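Local structure of probable aminotransferase (Pseudomonas aeruginosa, 5YKR) at residues 221-226 and 243-248; 151-156 and 301-306; 147-152 and 309-314. The protein is a probable class-III aminotransferase of the pyridoxal-phosphate-dependent aminotransferase clan, with its cofactor attached covalently to the chain. All blocks are in the same frame, centred on the assembly; numbering follows the deposited sequence.

Contact 1 (221-226 and 243-248)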
loop_
_atom_site.group_PDB
_atom_site.type_symbol
_atom_site.label_atom_id
_atom_site.label_comp_id
_atom_site.label_asym_id
_atom_site.label_seq_id
_atom_site.Cartn_x
_atom_site.Cartn_y
_atom_site.Cartn_z
ATOM N N ALA A 221 15.664 -16.234 -8.767
ATOM C CA ALA A 221 16.106 -15.315 -7.735
ATOM C C ALA A 221 15.574 -15.722 -6.351
ATOM O O ALA A 221 16.273 -15.533 -5.322
ATOM C CB ALA A 221 15.658 -13.917 -8.060
ATOM N N ALA A 222 14.354 -16.213 -6.293
ATOM C CA ALA A 222 13.695 -16.498 -5.014
ATOM C C ALA A 222 12.581 -17.535 -5.180
ATOM O O ALA A 222 11.968 -17.608 -6.256
ATOM C CB ALA A 222 13.127 -15.231 -4.418
ATOM N N VAL A 223 12.293 -18.208 -4.058
ATOM C CA VAL A 223 11.074 -18.959 -3.869
ATOM C C VAL A 223 10.229 -18.145 -2.893
ATOM O O VAL A 223 10.700 -17.832 -1.790
ATOM C CB VAL A 223 11.314 -20.375 -3.289
ATOM C CG1 VAL A 223 10.005 -21.049 -2.955
ATOM C CG2 VAL A 223 12.129 -21.225 -4.251
ATOM N N LEU A 224 8.999 -17.846 -3.262
ATOM C CA LEU A 224 8.043 -17.113 -2.419
ATOM C C LEU A 224 6.935 -18.092 -2.026
ATOM O O LEU A 224 6.287 -18.700 -2.930
ATOM C CB LEU A 224 7.417 -15.920 -3.162
ATOM C CG LEU A 224 6.282 -15.150 -2.489
ATOM C CD1 LEU A 224 6.702 -14.592 -1.122
ATOM C CD2 LEU A 224 5.822 -14.039 -3.364
ATOM N N THR A 225 6.685 -18.258 -0.725
ATOM C CA THR A 225 5.663 -19.215 -0.286
ATOM C C THR A 225 5.145 -18.902 1.113
ATOM O O THR A 225 5.908 -18.433 1.974
ATOM C CB THR A 225 6.188 -20.657 -0.318
ATOM O OG1 THR A 225 5.112 -21.600 -0.096
ATOM C CG2 THR A 225 7.331 -20.900 0.673
ATOM N N GLU A 226 3.880 -19.223 1.363
ATOM C CA GLU A 226 3.431 -19.431 2.740
ATOM C C GLU A 226 4.086 -20.718 3.240
ATOM O O GLU A 226 4.342 -21.646 2.463
ATOM C CB GLU A 226 1.930 -19.568 2.826
ATOM C CG GLU A 226 1.144 -18.320 2.450
ATOM C CD GLU A 226 -0.320 -18.563 2.738
ATOM O OE1 GLU A 226 -1.025 -19.163 1.848
ATOM O OE2 GLU A 226 -0.786 -18.220 3.849
ATOM N N ALA A 243 12.292 -29.175 5.223
ATOM C CA ALA A 243 13.696 -29.499 5.225
ATOM C C ALA A 243 14.237 -29.553 3.800
ATOM O O ALA A 243 15.294 -29.015 3.526
ATOM C CB ALA A 243 13.927 -30.814 5.939
ATOM N N GLY A 244 13.468 -30.135 2.886
ATOM C CA GLY A 244 13.864 -30.216 1.474
ATOM C C GLY A 244 13.875 -28.875 0.782
ATOM O O GLY A 244 14.758 -28.549 0.013
ATOM N N LEU A 245 12.843 -28.077 1.065
ATOM C CA LEU A 245 12.752 -26.731 0.544
ATOM C C LEU A 245 13.962 -25.910 0.970
ATOM O O LEU A 245 14.551 -25.172 0.173
ATOM C CB LEU A 245 11.427 -26.100 0.999
ATOM C CG LEU A 245 11.234 -24.589 0.709
ATOM C CD1 LEU A 245 11.278 -24.312 -0.787
ATOM C CD2 LEU A 245 9.891 -24.173 1.293
ATOM N N ARG A 246 14.305 -25.995 2.246
ATOM C CA ARG A 246 15.439 -25.224 2.747
ATOM C C ARG A 246 16.742 -25.711 2.123
ATOM O O ARG A 246 17.586 -24.907 1.778
ATOM C CB ARG A 246 15.480 -25.265 4.273
ATOM C CG ARG A 246 16.661 -24.587 4.905
ATOM C CD ARG A 246 16.629 -23.065 4.789
ATOM N NE ARG A 246 16.944 -22.586 3.434
ATOM C CZ ARG A 246 17.207 -21.322 3.127
ATOM N NH1 ARG A 246 17.122 -20.374 4.060
ATOM N NH2 ARG A 246 17.548 -20.991 1.891
ATOM N N GLU A 247 16.908 -27.038 2.036
ATOM C CA GLU A 247 18.121 -27.596 1.471
ATOM C C GLU A 247 18.304 -27.218 -0.010
ATOM O O GLU A 247 19.397 -26.811 -0.417
ATOM C CB GLU A 247 18.209 -29.102 1.740
ATOM C CG GLU A 247 19.567 -29.732 1.368
ATOM C CD GLU A 247 19.744 -30.041 -0.125
ATOM O OE1 GLU A 247 18.731 -30.314 -0.838
ATOM O OE2 GLU A 247 20.884 -30.008 -0.622
ATOM N N LEU A 248 17.240 -27.375 -0.815
ATOM C CA LEU A 248 17.325 -27.070 -2.247
ATOM C C LEU A 248 17.644 -25.598 -2.506
ATOM O O LEU A 248 18.434 -25.284 -3.374
ATOM C CB LEU A 248 16.001 -27.437 -2.935
ATOM C CG LEU A 248 15.743 -28.940 -3.198
ATOM C CD1 LEU A 248 14.360 -29.175 -3.699
ATOM C CD2 LEU A 248 16.705 -29.430 -4.196
#
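Leu245 is the one residue of 243-248 that touches 221-226, and each of its two methyls takes a different strand residue. The apolar contacts are two. CD1 of Leu245 lies 4.1 Å from CG1 of Val223, and CD2 of Leu245 lies 4.2 Å from the methyl CG2 of Thr225. The branched end of the leucine thus spans two residues whose side chains leave the same face of strand 220-225, while Ala222 and Leu224 turn to the other face and pack on helix 139-154. With CG opposite its own backbone N (chi1 172°), Leu245 extends off the helix toward the strand and brings both methyls down on it. Val223, likewise with CG1 trans to N (chi1 173°), presents that one branch, and the two side chains cross obliquely.

The polar bond next to the contact lies within 221-226. Thr225 keeps its hydroxyl turned from the leucine: OG1 donates to Glu226 O at 2.7 Å, tilted 26° from the carbonyl plane. That bond is consistent with the rotation that leaves CG2 facing the helix. Around the contact, Leu245 also rests on Leu211 of helix 208-215 and on Leu256 of strand 255-259.

Between these segments the contact is purely methyl-to-methyl, joining helix to strand inside the beta-alpha-beta unit 220-225, 241-251, 255-259, with the threonine hydroxyl already satisfied by its own chain.

Contact 2 (151-156 and 301-306)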
loop_
_atom_site.group_PDB
_atom_site.type_symbol
_atom_site.label_atom_id
_atom_site.label_comp_id
_atom_site.label_asym_id
_atom_site.label_seq_id
_atom_site.Cartn_x
_atom_site.Cartn_y
_atom_site.Cartn_z
ATOM N N ARG A 151 16.031 -10.004 -7.182
ATOM C CA ARG A 151 16.507 -9.870 -8.575
ATOM C C ARG A 151 17.806 -9.041 -8.644
ATOM O O ARG A 151 18.751 -9.396 -9.379
ATOM C CB ARG A 151 15.430 -9.289 -9.484
ATOM C CG ARG A 151 14.264 -10.215 -9.715
ATOM C CD ARG A 151 13.369 -9.682 -10.845
ATOM N NE ARG A 151 12.323 -10.623 -11.184
ATOM C CZ ARG A 151 11.099 -10.650 -10.723
ATOM N NH1 ARG A 151 10.664 -9.738 -9.912
ATOM N NH2 ARG A 151 10.282 -11.667 -11.122
ATOM N N MET A 152 17.858 -7.955 -7.867
ATOM C CA MET A 152 19.048 -7.105 -7.842
ATOM C C MET A 152 20.269 -7.841 -7.309
ATOM O O MET A 152 21.333 -7.785 -7.958
ATOM C CB MET A 152 18.828 -5.853 -6.997
ATOM C CG MET A 152 17.861 -4.844 -7.625
ATOM S SD MET A 152 17.312 -3.596 -6.452
ATOM C CE MET A 152 18.844 -2.877 -5.921
ATOM N N LEU A 153 20.110 -8.566 -6.193
ATOM C CA LEU A 153 21.272 -9.202 -5.565
ATOM C C LEU A 153 21.736 -10.416 -6.316
ATOM O O LEU A 153 22.939 -10.740 -6.304
ATOM C CB LEU A 153 20.999 -9.470 -4.108
ATOM C CG LEU A 153 20.095 -10.644 -3.729
ATOM C CD1 LEU A 153 20.905 -11.939 -3.625
ATOM C CD2 LEU A 153 19.389 -10.406 -2.416
ATOM N N SER A 154 20.813 -11.097 -7.017
ATOM C CA SER A 154 21.158 -12.385 -7.636
ATOM C C SER A 154 21.515 -12.238 -9.104
ATOM O O SER A 154 22.201 -13.085 -9.656
ATOM C CB SER A 154 19.984 -13.345 -7.515
ATOM O OG SER A 154 18.878 -12.969 -8.354
ATOM N N GLY A 155 21.015 -11.194 -9.757
ATOM C CA GLY A 155 21.138 -11.100 -11.212
ATOM C C GLY A 155 20.284 -12.059 -11.982
ATOM O O GLY A 155 20.471 -12.173 -13.219
ATOM N N ARG A 156 19.336 -12.721 -11.293
ATOM C CA ARG A 156 18.425 -13.677 -11.903
ATOM C C ARG A 156 17.008 -13.068 -11.927
ATOM O O ARG A 156 16.657 -12.280 -11.049
ATOM C CB ARG A 156 18.407 -14.932 -11.071
ATOM C CG ARG A 156 19.763 -15.651 -11.071
ATOM C CD ARG A 156 19.673 -16.777 -10.052
ATOM N NE ARG A 156 20.848 -16.880 -9.275
ATOM C CZ ARG A 156 20.926 -17.450 -8.072
ATOM N NH1 ARG A 156 19.867 -17.971 -7.457
ATOM N NH2 ARG A 156 22.096 -17.463 -7.451
ATOM N N GLN A 301 21.252 -11.587 7.959
ATOM C CA GLN A 301 22.449 -10.789 7.723
ATOM C C GLN A 301 23.095 -11.138 6.375
ATOM O O GLN A 301 23.595 -10.241 5.698
ATOM C CB GLN A 301 23.468 -10.960 8.856
ATOM C CG GLN A 301 24.756 -10.151 8.617
ATOM C CD GLN A 301 25.666 -10.041 9.777
ATOM O OE1 GLN A 301 25.267 -9.775 10.872
ATOM N NE2 GLN A 301 26.933 -10.097 9.475
ATOM N N ALA A 302 23.131 -12.417 5.989
ATOM C CA ALA A 302 23.722 -12.791 4.723
ATOM C C ALA A 302 23.018 -12.132 3.548
ATOM O O ALA A 302 23.672 -11.617 2.614
ATOM C CB ALA A 302 23.732 -14.319 4.576
ATOM N N GLN A 303 21.691 -12.053 3.614
ATOM C CA GLN A 303 20.959 -11.375 2.540
ATOM C C GLN A 303 21.224 -9.864 2.581
ATOM O O GLN A 303 21.380 -9.219 1.532
ATOM C CB GLN A 303 19.453 -11.663 2.613
ATOM C CG GLN A 303 19.035 -13.099 2.419
ATOM C CD GLN A 303 19.560 -13.723 1.156
ATOM O OE1 GLN A 303 19.422 -13.151 0.067
ATOM N NE2 GLN A 303 20.110 -14.935 1.282
ATOM N N ALA A 304 21.214 -9.289 3.782
ATOM C CA ALA A 304 21.464 -7.853 3.940
ATOM C C ALA A 304 22.804 -7.470 3.303
ATOM O O ALA A 304 22.880 -6.478 2.564
ATOM C CB ALA A 304 21.411 -7.452 5.415
ATOM N N GLU A 305 23.862 -8.261 3.522
ATOM C CA GLU A 305 25.145 -7.914 2.954
ATOM C C GLU A 305 25.130 -7.959 1.429
ATOM O O GLU A 305 25.791 -7.138 0.763
ATOM C CB GLU A 305 26.281 -8.773 3.539
ATOM C CG GLU A 305 26.525 -8.437 5.000
ATOM C CD GLU A 305 27.616 -9.195 5.643
ATOM O OE1 GLU A 305 28.306 -9.945 4.899
ATOM O OE2 GLU A 305 27.864 -8.984 6.855
ATOM N N ARG A 306 24.374 -8.882 0.853
ATOM C CA ARG A 306 24.245 -8.947 -0.609
ATOM C C ARG A 306 23.448 -7.770 -1.150
ATOM O O ARG A 306 23.816 -7.173 -2.149
ATOM C CB ARG A 306 23.640 -10.250 -1.020
ATOM C CG ARG A 306 24.737 -11.293 -0.717
ATOM C CD ARG A 306 24.384 -12.653 -1.016
ATOM N NE ARG A 306 24.411 -12.931 -2.413
ATOM C CZ ARG A 306 24.251 -14.149 -2.871
ATOM N NH1 ARG A 306 24.031 -15.126 -2.022
ATOM N NH2 ARG A 306 24.288 -14.383 -4.162
HETATM O O HOH W 1 24.844 -10.762 -4.418
HETATM O O HOH W 2 25.086 -12.919 -6.345
#
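This is a surface contact between two helices, where the last turn of helix 139-154 meets the first turns of helix 301-310, with Leu153 against Arg306 and Gln303. The backbones come close, the CA atoms of Leu153 and Arg306 being 5.8 Å apart. CG of Leu153 sits between its backbone N and carbonyl carbon (chi1 76°), which turns the branched end toward the other helix. Its CD1 then lies over one face of the Arg306 guanidinium, 3.7 Å above the plane and toward the rim, with NE of Arg306 the nearest atom to CD1 at 3.8 Å. The other methyl, CD2, reaches OE1 of Gln303 at 3.7 Å, a van der Waals touch against an amide oxygen.

Two waters at the guanidinium edge, in its plane, bridge the helices. Both donate to Leu153 O, a carbonyl near the helix end; the first, 2.7 Å from Leu153 O, accepts from Arg306 NE, and the second accepts from Arg306 NH2 at 2.7 Å. NH1 of Arg306 is tied separately by a salt bridge to Asp253, so the flat group is held along its edge while the leucine rests on its face.

Beyond Leu153 the helix closes with an ST turn, Arg156 N donating to Ser154 OG at 3.0 Å, and Gly155 adopts positive phi. The whole is a helix C-terminus linked at Leu153 O through two waters to an arginine, at the surface of the large domain of a fold type I aminotransferase.

Contact 3 (147-152 and 309-314)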
loop_
_atom_site.group_PDB
_atom_site.type_symbol
_atom_site.label_atom_id
_atom_site.label_comp_id
_atom_site.label_asym_id
_atom_site.label_seq_id
_atom_site.Cartn_x
_atom_site.Cartn_y
_atom_site.Cartn_z
ATOM N N LEU A 147 11.021 -9.170 -3.774
ATOM C CA LEU A 147 11.368 -9.833 -5.047
ATOM C C LEU A 147 12.309 -8.945 -5.877
ATOM O O LEU A 147 13.273 -9.460 -6.493
ATOM C CB LEU A 147 10.119 -10.187 -5.815
ATOM C CG LEU A 147 9.236 -11.286 -5.221
ATOM C CD1 LEU A 147 7.961 -11.453 -6.080
ATOM C CD2 LEU A 147 10.017 -12.594 -5.094
ATOM N N ARG A 148 12.063 -7.632 -5.913
ATOM C CA ARG A 148 12.959 -6.709 -6.605
ATOM C C ARG A 148 14.383 -6.803 -6.064
ATOM O O ARG A 148 15.337 -6.891 -6.840
ATOM C CB ARG A 148 12.417 -5.268 -6.461
ATOM C CG ARG A 148 13.397 -4.188 -6.901
ATOM C CD ARG A 148 12.830 -2.781 -6.769
ATOM N NE ARG A 148 11.831 -2.511 -7.789
ATOM C CZ ARG A 148 12.072 -2.229 -9.062
ATOM N NH1 ARG A 148 13.274 -2.022 -9.463
ATOM N NH2 ARG A 148 11.050 -2.146 -9.948
ATOM N N LEU A 149 14.529 -6.777 -4.728
ATOM C CA LEU A 149 15.834 -6.828 -4.155
ATOM C C LEU A 149 16.514 -8.179 -4.454
ATOM O O LEU A 149 17.730 -8.232 -4.641
ATOM C CB LEU A 149 15.740 -6.585 -2.635
ATOM C CG LEU A 149 15.387 -5.147 -2.256
ATOM C CD1 LEU A 149 15.054 -5.018 -0.789
ATOM C CD2 LEU A 149 16.496 -4.150 -2.614
ATOM N N CYS A 150 15.742 -9.276 -4.473
ATOM C CA CYS A 150 16.308 -10.587 -4.834
ATOM C C CYS A 150 16.796 -10.613 -6.273
ATOM O O CYS A 150 17.831 -11.203 -6.564
ATOM C CB CYS A 150 15.322 -11.716 -4.557
ATOM S SG CYS A 150 15.028 -12.050 -2.819
ATOM N N ARG A 151 16.031 -10.004 -7.182
ATOM C CA ARG A 151 16.507 -9.870 -8.575
ATOM C C ARG A 151 17.806 -9.041 -8.644
ATOM O O ARG A 151 18.751 -9.396 -9.379
ATOM C CB ARG A 151 15.430 -9.289 -9.484
ATOM C CG ARG A 151 14.264 -10.215 -9.715
ATOM C CD ARG A 151 13.369 -9.682 -10.845
ATOM N NE ARG A 151 12.323 -10.623 -11.184
ATOM C CZ ARG A 151 11.099 -10.650 -10.723
ATOM N NH1 ARG A 151 10.664 -9.738 -9.912
ATOM N NH2 ARG A 151 10.282 -11.667 -11.122
ATOM N N MET A 152 17.858 -7.955 -7.867
ATOM C CA MET A 152 19.048 -7.105 -7.842
ATOM C C MET A 152 20.269 -7.841 -7.309
ATOM O O MET A 152 21.333 -7.785 -7.958
ATOM C CB MET A 152 18.828 -5.853 -6.997
ATOM C CG MET A 152 17.861 -4.844 -7.625
ATOM S SD MET A 152 17.312 -3.596 -6.452
ATOM C CE MET A 152 18.844 -2.877 -5.921
ATOM N N ALA A 309 25.519 -4.463 -1.110
ATOM C CA ALA A 309 26.518 -4.401 -2.160
ATOM C C ALA A 309 25.927 -4.068 -3.511
ATOM O O ALA A 309 26.692 -3.722 -4.425
ATOM C CB ALA A 309 27.279 -5.692 -2.187
ATOM N N VAL A 310 24.619 -4.180 -3.710
ATOM C CA VAL A 310 23.953 -3.695 -4.917
ATOM C C VAL A 310 23.124 -2.443 -4.697
ATOM O O VAL A 310 22.638 -1.846 -5.676
ATOM C CB VAL A 310 23.101 -4.817 -5.601
ATOM C CG1 VAL A 310 24.008 -5.919 -6.133
ATOM C CG2 VAL A 310 22.008 -5.383 -4.675
ATOM N N LEU A 311 22.903 -2.033 -3.453
ATOM C CA LEU A 311 22.161 -0.814 -3.094
ATOM C C LEU A 311 22.852 -0.273 -1.837
ATOM O O LEU A 311 22.457 -0.530 -0.691
ATOM C CB LEU A 311 20.694 -1.101 -2.873
ATOM C CG LEU A 311 19.855 0.130 -2.571
ATOM C CD1 LEU A 311 20.014 1.232 -3.598
ATOM C CD2 LEU A 311 18.406 -0.305 -2.426
ATOM N N PRO A 312 23.924 0.492 -2.031
ATOM C CA PRO A 312 24.706 0.934 -0.886
ATOM C C PRO A 312 23.971 1.939 0.007
ATOM O O PRO A 312 23.049 2.642 -0.411
ATOM C CB PRO A 312 25.881 1.640 -1.518
ATOM C CG PRO A 312 26.038 1.040 -2.861
ATOM C CD PRO A 312 24.621 0.760 -3.316
ATOM N N HIS A 313 24.387 1.940 1.271
ATOM C CA HIS A 313 23.898 2.977 2.187
ATOM C C HIS A 313 24.152 4.355 1.571
ATOM O O HIS A 313 25.171 4.613 0.920
ATOM C CB HIS A 313 24.621 2.837 3.538
ATOM C CG HIS A 313 24.230 1.592 4.237
ATOM N ND1 HIS A 313 22.987 1.432 4.818
ATOM C CD2 HIS A 313 24.893 0.405 4.369
ATOM C CE1 HIS A 313 22.912 0.212 5.318
ATOM N NE2 HIS A 313 24.040 -0.443 5.033
ATOM N N PHE A 314 23.183 5.232 1.760
ATOM C CA PHE A 314 23.203 6.535 1.046
ATOM C C PHE A 314 24.349 7.385 1.542
ATOM O O PHE A 314 24.619 7.440 2.749
ATOM C CB PHE A 314 21.862 7.245 1.285
ATOM C CG PHE A 314 21.521 8.301 0.297
ATOM C CD1 PHE A 314 21.058 7.956 -0.985
ATOM C CD2 PHE A 314 21.646 9.614 0.628
ATOM C CE1 PHE A 314 20.703 8.925 -1.886
ATOM C CE2 PHE A 314 21.305 10.621 -0.270
ATOM C CZ PHE A 314 20.830 10.280 -1.518
#
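Met152 holds CG trans to its carbonyl carbon (chi1 -70°) and bends at its last torsion (chi3 58°), which swings the terminal methyl onto Leu311 while CB stays beside Val310. CB thus meets Val310, whereas CE reaches Leu311 and also the backbone of Val310. CE lies 4.0 Å from CB of Leu311 and 3.9 Å from the carbonyl O of Val310; the thioether and the leucine side chain run across each other at a slant. At the near end, CB of Met152 is 4.0 Å from CG2 of Val310.

Both branches of Val310 lie against the carbonyl group of Met152. Its CG1 comes to 3.7 Å from Met152 O, while CG2 reaches the carbonyl carbon of Met152, so the whole valine fork is engaged against the helix backbone. One turn back, Leu149 adds a looser touch, its CD2 4.3 Å from CD2 of Leu311. Leu311 is thus in contact with side chains from two turns of helix 139-154, and it also meets Phe323 and Phe325.

The second subunit lies alongside: His190 of that subunit packs on Met152, and Tyr43 of that subunit hydrogen-bonds Leu311 O. Arg148 of the same helix reaches across in a salt bridge to Asp171 of the second subunit. Apolar side chains of a helix gripping the chain just as it leaves helix 301-310 are here part of the subunit interface of a dimeric fold type I pyridoxal-phosphate enzyme, as in the class-III aminotransferases.

In the fold
Contacts 2 and 3 start from the same part of helix 139-154 and close at 301-314; contact 1, at 221-248, is nested in the chain loop that each of them closes. The centres of contacts 2 and 3 are about 6 Å apart; they share Arg151 and Met152, and Leu153 CA touches Val310 CG2 between them. The centre of contact 1 is about 15 Å from that of contact 2 and about 20 Å from that of contact 3. The link is strand 220-225, whose Ala221 and Ala222 pack on helix 139-154. Helices 241-251 and 139-154 thus lie on opposite faces of the seven-stranded sheet, and contacts 2 and 3 both touch the second subunit.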